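Local atomic coordinates of hypothetic aldehyde deformylating oxygenase (Sulfolobus tokodaii, PDB entry 5V4T), a protein that binds iron in a ferritin-like helical bundle, probably acts as an oxidoreductase, and shows aldehyde deformylating oxygenase activity. Residues G15-S20 with L73-L78; P79-K84 with A173-K178; D87-D92 with A103-M108; E168-A173 with L197-K202. All coordinates share one frame; numbering follows the deposited sequence.

Interaction 1. Residues G15-S20 with L73-L78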
loop_
_atom_site.group_PDB
_atom_site.type_symbol
_atom_site.label_atom_id
_atom_site.label_comp_id
_atom_site.label_asym_id
_atom_site.label_seq_id
_atom_site.Cartn_x
_atom_site.Cartn_y
_atom_site.Cartn_z
ATOM N N GLY A 15 -16.693 -0.951 0.377
ATOM C CA GLY A 15 -15.486 -1.233 1.142
ATOM C C GLY A 15 -14.323 -1.647 0.264
ATOM O O GLY A 15 -13.151 -1.244 0.498
ATOM N N ILE A 16 -14.607 -2.467 -0.720
ATOM C CA ILE A 16 -13.582 -2.876 -1.667
ATOM C C ILE A 16 -13.053 -1.698 -2.453
ATOM O O ILE A 16 -11.846 -1.541 -2.676
ATOM C CB ILE A 16 -14.110 -3.989 -2.621
ATOM C CG1 ILE A 16 -14.406 -5.265 -1.812
ATOM C CG2 ILE A 16 -13.188 -4.165 -3.835
ATOM C CD1 ILE A 16 -14.983 -6.402 -2.601
ATOM N N LYS A 17 -13.961 -0.835 -2.925
ATOM C CA LYS A 17 -13.522 0.333 -3.613
ATOM C C LYS A 17 -12.722 1.245 -2.725
ATOM O O LYS A 17 -11.773 1.877 -3.182
ATOM C CB LYS A 17 -14.717 1.126 -4.177
ATOM C CG LYS A 17 -15.323 0.475 -5.392
ATOM C CD LYS A 17 -16.478 1.346 -5.899
ATOM C CE LYS A 17 -15.958 2.608 -6.554
ATOM N NZ LYS A 17 -17.100 3.447 -7.058
ATOM N N TYR A 18 -13.110 1.361 -1.464
ATOM C CA TYR A 18 -12.395 2.273 -0.554
ATOM C C TYR A 18 -10.949 1.842 -0.338
ATOM O O TYR A 18 -10.004 2.641 -0.496
ATOM C CB TYR A 18 -13.077 2.339 0.757
ATOM C CG TYR A 18 -12.383 3.170 1.812
ATOM C CD1 TYR A 18 -12.383 4.571 1.733
ATOM C CD2 TYR A 18 -11.653 2.575 2.834
ATOM C CE1 TYR A 18 -11.767 5.320 2.708
ATOM C CE2 TYR A 18 -11.036 3.345 3.824
ATOM C CZ TYR A 18 -11.098 4.737 3.718
ATOM O OH TYR A 18 -10.457 5.541 4.657
ATOM N N LEU A 19 -10.812 0.551 -0.115
ATOM C CA LEU A 19 -9.472 -0.010 0.063
ATOM C C LEU A 19 -8.674 0.017 -1.225
ATOM O O LEU A 19 -7.495 0.302 -1.229
ATOM C CB LEU A 19 -9.519 -1.421 0.638
ATOM C CG LEU A 19 -9.940 -1.466 2.085
ATOM C CD1 LEU A 19 -10.264 -2.905 2.421
ATOM C CD2 LEU A 19 -8.881 -0.864 3.023
ATOM N N SER A 20 -9.292 -0.301 -2.359
ATOM C CA SER A 20 -8.622 -0.260 -3.635
ATOM C C SER A 20 -8.089 1.143 -3.946
ATOM O O SER A 20 -7.006 1.288 -4.530
ATOM C CB SER A 20 -9.517 -0.732 -4.772
ATOM O OG SER A 20 -9.907 -2.066 -4.545
ATOM N N LEU A 73 -13.005 4.692 -9.219
ATOM C CA LEU A 73 -12.535 5.013 -7.903
ATOM C C LEU A 73 -12.410 6.513 -7.647
ATOM O O LEU A 73 -11.987 6.941 -6.585
ATOM C CB LEU A 73 -11.166 4.336 -7.659
ATOM C CG LEU A 73 -11.141 2.788 -7.738
ATOM C CD1 LEU A 73 -9.743 2.262 -7.381
ATOM C CD2 LEU A 73 -12.164 2.159 -6.825
ATOM N N THR A 74 -12.736 7.295 -8.652
ATOM C CA THR A 74 -12.759 8.767 -8.495
ATOM C C THR A 74 -13.798 9.207 -7.474
ATOM O O THR A 74 -13.689 10.256 -6.901
ATOM C CB THR A 74 -12.991 9.401 -9.863
ATOM O OG1 THR A 74 -14.063 8.727 -10.533
ATOM C CG2 THR A 74 -11.751 9.261 -10.685
ATOM N N THR A 75 -14.769 8.357 -7.182
ATOM C CA THR A 75 -15.772 8.663 -6.155
ATOM C C THR A 75 -15.198 8.573 -4.719
ATOM O O THR A 75 -15.870 8.939 -3.747
ATOM C CB THR A 75 -17.020 7.746 -6.266
ATOM O OG1 THR A 75 -16.757 6.426 -5.736
ATOM C CG2 THR A 75 -17.493 7.643 -7.710
ATOM N N VAL A 76 -13.972 8.078 -4.555
ATOM C CA VAL A 76 -13.511 7.772 -3.231
ATOM C C VAL A 76 -12.590 8.827 -2.697
ATOM O O VAL A 76 -11.523 9.018 -3.267
ATOM C CB VAL A 76 -12.708 6.422 -3.190
ATOM C CG1 VAL A 76 -12.300 6.080 -1.778
ATOM C CG2 VAL A 76 -13.537 5.285 -3.774
ATOM N N ARG A 77 -12.941 9.353 -1.527
ATOM C CA ARG A 77 -12.097 10.316 -0.806
ATOM C C ARG A 77 -11.106 9.548 0.084
ATOM O O ARG A 77 -11.517 8.744 0.911
ATOM C CB ARG A 77 -12.947 11.266 0.050
ATOM C CG ARG A 77 -12.174 12.253 0.914
ATOM C CD ARG A 77 -13.111 13.308 1.521
ATOM N NE ARG A 77 -13.843 14.035 0.469
ATOM C CZ ARG A 77 -13.446 15.166 -0.125
ATOM N NH1 ARG A 77 -12.314 15.770 0.222
ATOM N NH2 ARG A 77 -14.206 15.707 -1.077
ATOM N N LEU A 78 -9.824 9.839 -0.086
ATOM C CA LEU A 78 -8.768 9.283 0.778
ATOM C C LEU A 78 -8.695 10.014 2.088
ATOM O O LEU A 78 -8.868 11.243 2.130
ATOM C CB LEU A 78 -7.420 9.333 0.083
ATOM C CG LEU A 78 -7.096 8.304 -1.025
ATOM C CD1 LEU A 78 -7.206 6.872 -0.486
ATOM C CD2 LEU A 78 -7.946 8.463 -2.273
#

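Interaction 2. Residues P79-K84 with A173-K178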
loop_
_atom_site.group_PDB
_atom_site.type_symbol
_atom_site.label_atom_id
_atom_site.label_comp_id
_atom_site.label_asym_id
_atom_site.label_seq_id
_atom_site.Cartn_x
_atom_site.Cartn_y
_atom_site.Cartn_z
ATOM N N PRO A 79 -8.382 9.293 3.176
ATOM C CA PRO A 79 -8.304 9.985 4.444
ATOM C C PRO A 79 -7.096 10.938 4.616
ATOM O O PRO A 79 -6.055 10.815 3.933
ATOM C CB PRO A 79 -8.291 8.847 5.436
ATOM C CG PRO A 79 -7.598 7.740 4.722
ATOM C CD PRO A 79 -8.106 7.857 3.324
ATOM N N PRO A 80 -7.198 11.894 5.554
ATOM C CA PRO A 80 -6.166 12.904 5.675
ATOM C C PRO A 80 -4.768 12.343 5.976
ATOM O O PRO A 80 -3.770 12.864 5.492
ATOM C CB PRO A 80 -6.641 13.735 6.874
ATOM C CG PRO A 80 -8.076 13.472 6.978
ATOM C CD PRO A 80 -8.286 12.076 6.545
ATOM N N SER A 81 -4.713 11.306 6.800
ATOM C CA SER A 81 -3.431 10.682 7.153
ATOM C C SER A 81 -2.788 9.990 5.942
ATOM O O SER A 81 -1.540 9.878 5.866
ATOM C CB SER A 81 -3.596 9.701 8.323
ATOM O OG SER A 81 -3.811 10.412 9.577
ATOM N N TYR A 82 -3.602 9.509 5.013
ATOM C CA TYR A 82 -3.052 8.919 3.770
ATOM C C TYR A 82 -2.423 10.002 2.923
ATOM O O TYR A 82 -1.349 9.859 2.321
ATOM C CB TYR A 82 -4.192 8.230 3.013
ATOM C CG TYR A 82 -3.816 7.669 1.680
ATOM C CD1 TYR A 82 -3.737 8.461 0.549
ATOM C CD2 TYR A 82 -3.515 6.307 1.556
ATOM C CE1 TYR A 82 -3.403 7.911 -0.663
ATOM C CE2 TYR A 82 -3.170 5.764 0.334
ATOM C CZ TYR A 82 -3.108 6.545 -0.745
ATOM O OH TYR A 82 -2.781 5.969 -1.947
ATOM N N ILE A 83 -3.121 11.138 2.841
ATOM C CA ILE A 83 -2.561 12.261 2.100
ATOM C C ILE A 83 -1.202 12.729 2.682
ATOM O O ILE A 83 -0.244 12.976 1.940
ATOM C CB ILE A 83 -3.629 13.407 2.007
ATOM C CG1 ILE A 83 -4.812 12.941 1.185
ATOM C CG2 ILE A 83 -3.007 14.640 1.422
ATOM C CD1 ILE A 83 -6.079 13.752 1.340
ATOM N N LYS A 84 -1.101 12.779 4.014
ATOM C CA LYS A 84 0.145 13.091 4.702
ATOM C C LYS A 84 1.247 12.073 4.391
ATOM O O LYS A 84 2.407 12.409 4.210
ATOM C CB LYS A 84 -0.118 13.148 6.187
ATOM C CG LYS A 84 1.052 13.685 6.959
ATOM C CD LYS A 84 0.629 14.106 8.351
ATOM C CE LYS A 84 1.751 14.950 8.932
ATOM N NZ LYS A 84 1.637 15.011 10.403
ATOM N N ALA A 173 0.499 5.343 9.996
ATOM C CA ALA A 173 -0.113 4.158 9.431
ATOM C C ALA A 173 -1.349 3.722 10.189
ATOM O O ALA A 173 -2.386 3.420 9.580
ATOM C CB ALA A 173 0.888 3.003 9.341
ATOM N N VAL A 174 -1.247 3.695 11.513
ATOM C CA VAL A 174 -2.364 3.290 12.320
ATOM C C VAL A 174 -3.554 4.247 12.079
ATOM O O VAL A 174 -4.673 3.803 11.992
ATOM C CB VAL A 174 -1.987 3.170 13.817
ATOM C CG1 VAL A 174 -3.237 3.093 14.678
ATOM C CG2 VAL A 174 -1.093 1.976 14.030
ATOM N N GLN A 175 -3.286 5.534 12.009
ATOM C CA GLN A 175 -4.363 6.544 11.801
ATOM C C GLN A 175 -5.049 6.346 10.491
ATOM O O GLN A 175 -6.258 6.502 10.392
ATOM C CB GLN A 175 -3.850 7.977 11.965
ATOM C CG GLN A 175 -3.613 8.329 13.441
ATOM C CD GLN A 175 -4.770 7.898 14.413
ATOM O OE1 GLN A 175 -5.960 8.252 14.241
ATOM N NE2 GLN A 175 -4.410 7.102 15.431
ATOM N N ILE A 176 -4.297 5.955 9.446
ATOM C CA ILE A 176 -4.953 5.657 8.166
ATOM C C ILE A 176 -6.007 4.572 8.282
ATOM O O ILE A 176 -7.079 4.703 7.715
ATOM C CB ILE A 176 -3.899 5.294 7.102
ATOM C CG1 ILE A 176 -3.064 6.493 6.741
ATOM C CG2 ILE A 176 -4.541 4.744 5.847
ATOM C CD1 ILE A 176 -1.798 6.199 5.958
ATOM N N VAL A 177 -5.701 3.474 8.969
ATOM C CA VAL A 177 -6.646 2.367 9.108
ATOM C C VAL A 177 -7.813 2.822 10.004
ATOM O O VAL A 177 -8.963 2.574 9.661
ATOM C CB VAL A 177 -5.968 1.140 9.652
ATOM C CG1 VAL A 177 -6.971 0.045 9.988
ATOM C CG2 VAL A 177 -4.926 0.664 8.621
ATOM N N LYS A 178 -7.522 3.529 11.091
ATOM C CA LYS A 178 -8.641 3.978 11.969
ATOM C C LYS A 178 -9.586 4.945 11.288
ATOM O O LYS A 178 -10.816 4.885 11.524
ATOM C CB LYS A 178 -8.076 4.585 13.260
ATOM C CG LYS A 178 -7.449 3.570 14.158
ATOM C CD LYS A 178 -6.973 4.145 15.494
ATOM C CE LYS A 178 -7.123 3.062 16.544
ATOM N NZ LYS A 178 -6.415 3.401 17.827
#

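Interaction 3. Residues D87-D92 with A103-M108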
loop_
_atom_site.group_PDB
_atom_site.type_symbol
_atom_site.label_atom_id
_atom_site.label_comp_id
_atom_site.label_asym_id
_atom_site.label_seq_id
_atom_site.Cartn_x
_atom_site.Cartn_y
_atom_site.Cartn_z
ATOM N N ASP A 87 2.450 12.817 0.866
ATOM C CA ASP A 87 3.164 14.133 0.813
ATOM C C ASP A 87 4.584 13.949 1.363
ATOM O O ASP A 87 5.568 14.437 0.816
ATOM C CB ASP A 87 2.430 15.192 1.634
ATOM C CG ASP A 87 1.154 15.710 0.945
ATOM O OD1 ASP A 87 0.835 15.371 -0.240
ATOM O OD2 ASP A 87 0.445 16.505 1.632
ATOM N N GLY A 88 4.675 13.209 2.456
ATOM C CA GLY A 88 5.919 12.864 3.021
ATOM C C GLY A 88 6.840 12.086 2.096
ATOM O O GLY A 88 8.076 12.224 2.160
ATOM N N LEU A 89 6.298 11.160 1.307
ATOM C CA LEU A 89 7.143 10.400 0.408
ATOM C C LEU A 89 7.771 11.295 -0.652
ATOM O O LEU A 89 8.907 11.086 -1.021
ATOM C CB LEU A 89 6.379 9.272 -0.231
ATOM C CG LEU A 89 7.081 8.299 -1.146
ATOM C CD1 LEU A 89 8.068 7.519 -0.335
ATOM C CD2 LEU A 89 6.036 7.410 -1.837
ATOM N N VAL A 90 7.032 12.257 -1.161
ATOM C CA VAL A 90 7.623 13.204 -2.106
ATOM C C VAL A 90 8.847 13.894 -1.455
ATOM O O VAL A 90 9.951 13.985 -2.063
ATOM C CB VAL A 90 6.575 14.223 -2.575
ATOM C CG1 VAL A 90 7.247 15.389 -3.309
ATOM C CG2 VAL A 90 5.535 13.557 -3.450
ATOM N N GLU A 91 8.680 14.381 -0.238
ATOM C CA GLU A 91 9.817 14.980 0.525
ATOM C C GLU A 91 10.996 14.019 0.672
ATOM O O GLU A 91 12.172 14.367 0.460
ATOM C CB GLU A 91 9.292 15.455 1.889
ATOM C CG GLU A 91 8.245 16.552 1.792
ATOM C CD GLU A 91 7.767 17.063 3.141
ATOM O OE1 GLU A 91 8.121 16.477 4.190
ATOM O OE2 GLU A 91 6.987 18.032 3.133
ATOM N N ASP A 92 10.705 12.769 1.000
ATOM C CA ASP A 92 11.732 11.764 1.119
ATOM C C ASP A 92 12.506 11.549 -0.171
ATOM O O ASP A 92 13.721 11.389 -0.117
ATOM C CB ASP A 92 11.153 10.443 1.625
ATOM C CG ASP A 92 10.802 10.498 3.141
ATOM O OD1 ASP A 92 11.259 11.466 3.835
ATOM O OD2 ASP A 92 10.071 9.607 3.605
ATOM N N ALA A 103 13.042 3.736 1.775
ATOM C CA ALA A 103 12.956 2.332 2.168
ATOM C C ALA A 103 12.140 2.145 3.436
ATOM O O ALA A 103 11.445 1.143 3.583
ATOM C CB ALA A 103 14.319 1.739 2.333
ATOM N N THR A 104 12.241 3.099 4.371
ATOM C CA THR A 104 11.428 3.011 5.582
ATOM C C THR A 104 9.990 3.483 5.412
ATOM O O THR A 104 9.045 2.803 5.893
ATOM C CB THR A 104 12.160 3.770 6.709
ATOM O OG1 THR A 104 12.536 5.070 6.270
ATOM C CG2 THR A 104 13.350 3.052 7.063
ATOM N N ARG A 105 9.774 4.632 4.793
ATOM C CA ARG A 105 8.417 5.128 4.624
ATOM C C ARG A 105 7.621 4.278 3.654
ATOM O O ARG A 105 6.447 3.935 3.936
ATOM C CB ARG A 105 8.373 6.585 4.154
ATOM C CG ARG A 105 6.959 7.095 3.898
ATOM C CD ARG A 105 6.914 8.499 3.338
ATOM N NE ARG A 105 7.404 9.456 4.313
ATOM C CZ ARG A 105 6.677 10.159 5.183
ATOM N NH1 ARG A 105 5.393 10.026 5.271
ATOM N NH2 ARG A 105 7.318 10.989 6.049
ATOM N N PHE A 106 8.270 3.911 2.546
ATOM C CA PHE A 106 7.538 3.192 1.488
ATOM C C PHE A 106 7.693 1.697 1.665
ATOM O O PHE A 106 6.686 1.003 2.035
ATOM C CB PHE A 106 7.986 3.601 0.086
ATOM C CG PHE A 106 7.065 3.056 -0.962
ATOM C CD1 PHE A 106 5.777 3.571 -1.123
ATOM C CD2 PHE A 106 7.472 2.021 -1.770
ATOM C CE1 PHE A 106 4.904 3.019 -2.035
ATOM C CE2 PHE A 106 6.596 1.481 -2.709
ATOM C CZ PHE A 106 5.313 1.976 -2.831
ATOM N N HIS A 107 8.886 1.127 1.521
ATOM C CA HIS A 107 8.936 -0.316 1.563
ATOM C C HIS A 107 8.457 -0.896 2.886
ATOM O O HIS A 107 7.769 -1.915 2.928
ATOM C CB HIS A 107 10.299 -0.826 1.175
ATOM C CG HIS A 107 10.737 -0.360 -0.183
ATOM N ND1 HIS A 107 11.096 0.942 -0.473
ATOM C CD2 HIS A 107 10.798 -1.026 -1.357
ATOM C CE1 HIS A 107 11.400 1.049 -1.751
ATOM N NE2 HIS A 107 11.240 -0.141 -2.310
ATOM N N MET A 108 8.964 -0.368 4.003
ATOM C CA MET A 108 8.604 -0.963 5.293
ATOM C C MET A 108 7.201 -0.606 5.740
ATOM O O MET A 108 6.448 -1.501 6.025
ATOM C CB MET A 108 9.607 -0.544 6.411
ATOM C CG MET A 108 11.036 -0.990 6.149
ATOM S SD MET A 108 11.315 -2.772 6.047
ATOM C CE MET A 108 11.491 -3.004 4.263
HETATM O O HOH W 1 10.103 11.736 6.215
#

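Interaction 4. Residues E168-A173 with L197-K202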
loop_
_atom_site.group_PDB
_atom_site.type_symbol
_atom_site.label_atom_id
_atom_site.label_comp_id
_atom_site.label_asym_id
_atom_site.label_seq_id
_atom_site.Cartn_x
_atom_site.Cartn_y
_atom_site.Cartn_z
ATOM N N GLU A 168 8.764 5.914 14.069
ATOM C CA GLU A 168 8.211 7.256 13.965
ATOM C C GLU A 168 7.032 7.347 13.073
ATOM O O GLU A 168 6.109 8.087 13.342
ATOM C CB GLU A 168 9.310 8.250 13.523
ATOM C CG GLU A 168 10.336 8.365 14.644
ATOM C CD GLU A 168 11.562 9.165 14.266
ATOM O OE1 GLU A 168 11.604 9.666 13.107
ATOM O OE2 GLU A 168 12.484 9.213 15.133
ATOM N N LEU A 169 7.019 6.517 12.027
ATOM C CA LEU A 169 6.007 6.601 11.010
ATOM C C LEU A 169 4.846 5.630 11.236
ATOM O O LEU A 169 3.758 5.855 10.723
ATOM C CB LEU A 169 6.627 6.283 9.659
ATOM C CG LEU A 169 7.602 7.347 9.129
ATOM C CD1 LEU A 169 8.471 6.716 8.070
ATOM C CD2 LEU A 169 6.786 8.474 8.568
ATOM N N PHE A 170 5.052 4.672 12.094
ATOM C CA PHE A 170 3.998 3.717 12.350
ATOM C C PHE A 170 2.679 4.383 12.839
ATOM O O PHE A 170 1.617 3.965 12.418
ATOM C CB PHE A 170 4.488 2.667 13.344
ATOM C CG PHE A 170 3.479 1.600 13.651
ATOM C CD1 PHE A 170 3.248 0.577 12.747
ATOM C CD2 PHE A 170 2.793 1.592 14.857
ATOM C CE1 PHE A 170 2.276 -0.389 12.994
ATOM C CE2 PHE A 170 1.872 0.590 15.115
ATOM C CZ PHE A 170 1.600 -0.363 14.171
ATOM N N PRO A 171 2.728 5.388 13.701
ATOM C CA PRO A 171 1.443 5.932 14.171
ATOM C C PRO A 171 0.617 6.519 13.054
ATOM O O PRO A 171 -0.593 6.445 13.108
ATOM C CB PRO A 171 1.865 7.038 15.165
ATOM C CG PRO A 171 3.187 6.571 15.667
ATOM C CD PRO A 171 3.849 5.865 14.506
ATOM N N LEU A 172 1.253 7.071 12.021
ATOM C CA LEU A 172 0.525 7.597 10.873
ATOM C C LEU A 172 -0.186 6.464 10.150
ATOM O O LEU A 172 -1.354 6.574 9.749
ATOM C CB LEU A 172 1.495 8.365 9.959
ATOM C CG LEU A 172 0.880 9.097 8.794
ATOM C CD1 LEU A 172 -0.041 10.191 9.293
ATOM C CD2 LEU A 172 1.940 9.667 7.913
ATOM N N ALA A 173 0.499 5.343 9.996
ATOM C CA ALA A 173 -0.113 4.158 9.431
ATOM C C ALA A 173 -1.349 3.722 10.189
ATOM O O ALA A 173 -2.386 3.420 9.580
ATOM C CB ALA A 173 0.888 3.003 9.341
ATOM N N LEU A 197 -2.789 -6.596 14.283
ATOM C CA LEU A 197 -1.990 -7.153 13.213
ATOM C C LEU A 197 -0.906 -6.186 12.764
ATOM O O LEU A 197 0.238 -6.611 12.587
ATOM C CB LEU A 197 -2.906 -7.536 12.048
ATOM C CG LEU A 197 -2.137 -7.859 10.778
ATOM C CD1 LEU A 197 -1.240 -9.075 10.905
ATOM C CD2 LEU A 197 -3.191 -8.103 9.754
ATOM N N MET A 198 -1.236 -4.902 12.628
ATOM C CA MET A 198 -0.232 -3.928 12.252
ATOM C C MET A 198 0.916 -3.915 13.219
ATOM O O MET A 198 2.070 -3.773 12.801
ATOM C CB MET A 198 -0.828 -2.542 12.050
ATOM C CG MET A 198 -1.780 -2.472 10.880
ATOM S SD MET A 198 -2.698 -0.919 10.922
ATOM C CE MET A 198 -1.499 0.105 10.147
ATOM N N GLU A 199 0.632 -4.031 14.537
ATOM C CA GLU A 199 1.705 -4.036 15.512
ATOM C C GLU A 199 2.610 -5.210 15.341
ATOM O O GLU A 199 3.796 -5.103 15.504
ATOM C CB GLU A 199 1.068 -4.035 16.905
ATOM C CG GLU A 199 0.336 -2.761 17.200
ATOM C CD GLU A 199 1.266 -1.660 17.787
ATOM O OE1 GLU A 199 2.527 -1.807 17.862
ATOM O OE2 GLU A 199 0.677 -0.681 18.264
ATOM N N GLU A 200 2.052 -6.387 15.018
ATOM C CA GLU A 200 2.855 -7.554 14.800
ATOM C C GLU A 200 3.714 -7.424 13.532
ATOM O O GLU A 200 4.847 -7.824 13.473
ATOM C CB GLU A 200 2.004 -8.786 14.760
ATOM C CG GLU A 200 1.249 -8.960 16.075
ATOM C CD GLU A 200 1.919 -9.610 17.327
ATOM O OE1 GLU A 200 3.219 -9.660 17.557
ATOM O OE2 GLU A 200 0.990 -10.078 18.123
ATOM N N LEU A 201 3.138 -6.853 12.489
ATOM C CA LEU A 201 3.912 -6.569 11.269
ATOM C C LEU A 201 5.068 -5.587 11.479
ATOM O O LEU A 201 6.142 -5.773 10.961
ATOM C CB LEU A 201 2.982 -6.065 10.195
ATOM C CG LEU A 201 1.940 -7.054 9.670
ATOM C CD1 LEU A 201 0.870 -6.399 8.795
ATOM C CD2 LEU A 201 2.605 -8.162 8.886
ATOM N N LYS A 202 4.821 -4.557 12.227
ATOM C CA LYS A 202 5.883 -3.603 12.604
ATOM C C LYS A 202 7.018 -4.336 13.290
ATOM O O LYS A 202 8.165 -4.160 12.948
ATOM C CB LYS A 202 5.321 -2.544 13.516
ATOM C CG LYS A 202 6.309 -1.435 13.941
ATOM C CD LYS A 202 5.803 -0.743 15.190
ATOM C CE LYS A 202 6.931 -0.148 15.965
ATOM N NZ LYS A 202 6.400 0.397 17.246
#

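Interaction 1. Residues G15-S20 with L73-L78
Helix 10-23 of this ferritin-like bundle meets the loop that links helix 49-67 to helix 80-93. From within that helix, K17, Y18 and S20 reach the loop, which makes a tight turn over L73-V76, closed by V76 N donating to L73 O, and then runs out extended through R77 and L78. L73 straddles the helix surface with its two methyls. CD2 lies against the root of K17, 3.8 Å from K17 CB, while CD1 drops 4.0 Å from S20 CB. The K17 chain crosses L73 obliquely and bends at chi3 (72°), which carries its amino group round to the loop. There K17 NZ donates a long bond, 3.3 Å, to T75 OG1. Its stronger grip lies just ahead of the turn, in a salt bridge to D71 and a bond to the carbonyl of P72, so the lysine holds the loop on both sides of L73. V76 points at the helix and plants CG1 3.8 Å from Y18 CD1, its CG2 branch facing the K17 carbonyl. CG anti to the backbone N (chi1 176°) brings the Y18 ring across V76 at about a right angle, and R77 O comes to its edge, near the ring plane, 3.9 Å from Y18 CE1. S20 OG donates to I16 O, 2.7 Å away, from above the carbonyl plane, and that oxygen also takes S20 N. Leucine and valine on the hydrocarbon, with one buried lysine bonding out to the exposed T75, make this an interhelical connection packed onto an all-helical ferritin-like fold.

Interaction 2. Residues P79-K84 with A173-K178
I176 holds CG1 anti to its carbonyl carbon (chi1 -68°) and runs on nearly straight to CD1 (chi2 166°), so the long branch leaves helix 159-179 as a peg directed at the backbone of helix 80-93. It lands on the first turn of that helix. I176 CG1 sits 3.5 Å from Y82 N and 3.6 Å from S81 CB, and the tip goes one step further, with I176 CD1 3.7 Å from S81 O. The shorter branch, CG2, faces the ring of P79, whose CG is 4.4 Å away, a looser touch at the start of the helix. S81 comes from the other direction. Its OG is anti to the carbonyl carbon and lies 3.4 Å from Q175 CB, a van der Waals approach; the hydroxyl finds its polar partner one turn beyond Q175 on helix 159-179, hydrogen bonding to the carboxylate of E179. P79 occupies the N-cap position, and its carbonyl opens the helical pattern by accepting I83 N. The Y82 ring turns away from I176 after the CB contact, and its hydroxyl bonds to the carbonyl of H22, tying this turn to helix 10-23 as well. The axes of the short segments approach to 8.4 Å, their directions 146° apart, consistent with serine and peptide backbone facing the isoleucine. I176 also touches L114 of helix 98-128. This is close, roughly antiparallel helix packing at the start of a helix, of the kind that builds ferritin-like bundles.

Interaction 3. Residues D87-D92 with A103-M108
R105 does most of the work here, with L89 and F106 filling in beside it. R105 starts with CG anti to the backbone N (chi1 177°), runs straight to CD and then bends at chi3 (-66°), which lays the guanidinium flat over helix 80-93. G88 has no side chain at this spot, so its CA sits under the centre of the group, 3.5 Å from R105 CZ. At the edge, R105 NE donates to D92 OD2 over 2.8 Å, N-H...O 154°; the oxygen lies in the guanidinium plane, although the bond meets it from above the plane of the carboxylate. One water widens the pairing, donating to D92 OD1 and accepting from R105 NH2. L89 crosses R105 obliquely, its CB 3.7 Å from R105 CD, and its fork reaches F106: L89 CD2 is 3.9 Å from F106 CD1. That phenylalanine belongs to a pi-type turn, closed by M108 N bonding to A103 O, and its side chain lies, nearest atoms, about 4 Å from the bound iron and about 3 Å from the side chain of the ligand E111. D92 OD2 also takes a salt bridge from R165 of helix 159-179. With two arginines on one oxygen, D92 is probably held ionised, and the two positive charges probably compensate a carboxylate buried between three helices.

Interaction 4. Residues E168-A173 with L197-K202
Helix 159-179 and the C-terminal helix 191-211 run roughly antiparallel along one flank of the ferritin-like bundle, their short segments 156° apart. The segment axes approach to 11.2 Å, and F170 bridges that distance. The tight part is its ring, thrown across with CG anti to the backbone N. K202 lies over one face, extended beyond CG, its CD 3.8 Å from the centroid of the F170 ring and 16° off the normal, a CH-pi contact offset toward CG. The far end of the ring pushes into the backbone one turn earlier, F170 CE1 standing 3.4 Å from M198 O. On the rim the contact covers little of E199, though its carboxylate still comes close: bent at chi2, E199 brings CD 3.5 Å from F170 CE2 with the two planes steeply inclined, so a charged group borders the aromatic there. On the inner side M198 packs against V117 of helix 98-128 and V177 as well as this segment. Helix 159-179 is kinked at P171-L172, its backbone bonds thinned, and M198, from the other helix, folds at chi3 (83°) to set its CE methyl 3.5 Å from A173 O and 3.8 Å from A173 CB.

All four contacts are largely buried, and they differ in what fills them. Interactions 2 and 4 lie on neighbouring turns of helix 159-179 and share A173; both lack a polar bond between their segments, but interaction 2 sets an isoleucine against serine and backbone, whereas interaction 4 spans a wider gap with a ring. Interactions 2 and 3 both use helix 80-93, and R105 touches L169 of interaction 4. Interaction 3 stands apart in chemistry: charge pairing and a water, beside the iron. Interaction 1, farther from the metal, joins a loop to a helix; it meets interaction 2 where Y18 touches P79, and its polar link runs from a buried lysine to an exposed threonine.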